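Local coordinates for molybdenum-binding-protein (Azotobacter vinelandii, PDB 1H9M) that binds molybdate ions in the cytoplasm, probably to store or buffer molybdenum for homeostasis, at residues A[42-45]-A[46-50]. Sequence-based numbering, arbitrary orientation.
With MOO (molybdate ion), chain F.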
loop_
_atom_site.group_PDB
_atom_site.type_symbol
_atom_site.label_atom_id
_atom_site.label_comp_id
_atom_site.label_asym_id
_atom_site.label_seq_id
_atom_site.Cartn_x
_atom_site.Cartn_y
_atom_site.Cartn_z
ATOM N N VAL A 42 -7.597 5.338 9.295
ATOM C CA VAL A 42 -6.294 5.749 9.911
ATOM C C VAL A 42 -6.305 5.183 11.360
ATOM O O VAL A 42 -7.366 4.744 11.811
ATOM C CB VAL A 42 -6.201 7.301 10.053
ATOM C CG1 VAL A 42 -6.002 7.807 8.632
ATOM C CG2 VAL A 42 -7.368 8.004 10.747
ATOM N N THR A 43 -5.173 5.176 12.058
ATOM C CA THR A 43 -5.247 4.687 13.462
ATOM C C THR A 43 -6.101 5.638 14.298
ATOM O O THR A 43 -6.184 6.826 14.028
ATOM C CB THR A 43 -3.897 4.589 14.105
ATOM O OG1 THR A 43 -3.171 5.885 14.112
ATOM C CG2 THR A 43 -3.018 3.597 13.319
ATOM N N LEU A 44 -6.757 5.044 15.300
ATOM C CA LEU A 44 -7.549 5.889 16.213
ATOM C C LEU A 44 -6.708 6.928 16.930
ATOM O O LEU A 44 -7.117 8.074 17.133
ATOM C CB LEU A 44 -8.202 4.966 17.255
ATOM C CG LEU A 44 -9.118 5.660 18.277
ATOM C CD1 LEU A 44 -10.181 6.496 17.627
ATOM C CD2 LEU A 44 -9.757 4.574 19.174
ATOM N N GLU A 45 -5.489 6.578 17.272
ATOM C CA GLU A 45 -4.544 7.535 17.869
ATOM C C GLU A 45 -4.307 8.725 16.953
ATOM O O GLU A 45 -4.411 9.901 17.362
ATOM C CB GLU A 45 -3.282 6.758 18.246
ATOM C CG GLU A 45 -2.115 7.642 18.661
ATOM C CD GLU A 45 -2.368 8.404 19.947
ATOM O OE1 GLU A 45 -3.406 8.153 20.584
ATOM O OE2 GLU A 45 -1.533 9.257 20.326
ATOM N N SER A 46 -4.210 8.492 15.609
ATOM C CA SER A 46 -4.126 9.668 14.717
ATOM C C SER A 46 -5.400 10.444 14.656
ATOM O O SER A 46 -5.408 11.688 14.540
ATOM C CB SER A 46 -3.745 9.183 13.281
ATOM O OG SER A 46 -2.368 8.868 13.308
ATOM N N ALA A 47 -6.574 9.774 14.535
ATOM C CA ALA A 47 -7.843 10.498 14.461
ATOM C C ALA A 47 -7.957 11.409 15.709
ATOM O O ALA A 47 -8.341 12.546 15.489
ATOM C CB ALA A 47 -8.982 9.489 14.461
ATOM N N ARG A 48 -7.569 10.926 16.853
ATOM C CA ARG A 48 -7.669 11.753 18.072
ATOM C C ARG A 48 -6.603 12.820 18.135
ATOM O O ARG A 48 -6.899 13.960 18.515
ATOM C CB ARG A 48 -7.632 10.778 19.269
ATOM C CG ARG A 48 -8.939 9.997 19.096
ATOM C CD ARG A 48 -9.656 9.504 20.322
ATOM N NE ARG A 48 -8.794 8.624 21.084
ATOM C CZ ARG A 48 -9.126 7.541 21.755
ATOM N NH1 ARG A 48 -10.376 7.087 21.827
ATOM N NH2 ARG A 48 -8.157 6.881 22.390
ATOM N N SER A 49 -5.380 12.483 17.744
ATOM C CA SER A 49 -4.286 13.464 17.752
ATOM C C SER A 49 -4.545 14.621 16.808
ATOM O O SER A 49 -4.404 15.820 17.144
ATOM C CB SER A 49 -2.980 12.785 17.350
ATOM O OG SER A 49 -1.972 13.773 17.472
ATOM N N LEU A 50 -5.073 14.363 15.620
ATOM C CA LEU A 50 -5.437 15.358 14.624
ATOM C C LEU A 50 -6.741 16.087 14.950
ATOM O O LEU A 50 -7.176 16.889 14.165
ATOM C CB LEU A 50 -5.587 14.669 13.241
ATOM C CG LEU A 50 -4.190 14.221 12.667
ATOM C CD1 LEU A 50 -4.425 13.623 11.280
ATOM C CD2 LEU A 50 -3.277 15.394 12.494
HETATM MO MO MOO F . -2.049 6.158 9.948
HETATM O O1 MOO F . -0.347 5.808 10.070
HETATM O O2 MOO F . -2.517 7.246 8.614
HETATM O O3 MOO F . -2.889 4.628 9.496
HETATM O O4 MOO F . -2.829 6.589 11.500
#
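Near the end of strand 37-43, Val42 turns CG2 to the methyl group of Ala47, with Val42 CG2 and Ala47 CB 4.3 Å apart. Its other branch, CG1, lies against the bound molybdate. Thr43 is the N-cap of the short helix that follows. With chi1 at 58°, OG1 sits between the backbone N and the carbonyl carbon. There it accepts a capping bond from the backbone amide, Ser46 N to Thr43 OG1 being 3.2 Å. The same hydroxyl donates to the ligand, with Thr43 OG1 and molybdate O4 2.7 Å apart. Thr43 N gives O4 a second bond of 2.8 Å. Ser46 OG lies 2.9 Å from molybdate O4, but its one proton also has Ser79 O of the second subunit as a possible acceptor. Thus the residue that caps the helix also grips the anion, through its N and OG1 at the end of the strand. The first helical bond runs from Ala47 N to Thr43 O (3.0 Å). Leu44 carries the next one, from Arg48 N. Its side chain also lies over one face of the Arg48 guanidinium, with CG 3.9 Å above the plane near its centre. Bends at chi2 and chi3 of Arg48 fold the arginine back over the leucine. Glu45 O accepts from Ser49 N at 2.8 Å, the next bond of the helix. The helix follows strand 37-43, outermost in its antiparallel sheet within this chain, in a TOBE domain of the OB clan. Val42 and Ala47 pack on the adjacent strand 25-32, at Val28 and Ala26. The second subunit covers the anion side: its Arg81 NH1 bonds Thr43 OG1, and its Ser79, Arg81, Lys135 and Ala136 complete a molybdate site between subunits.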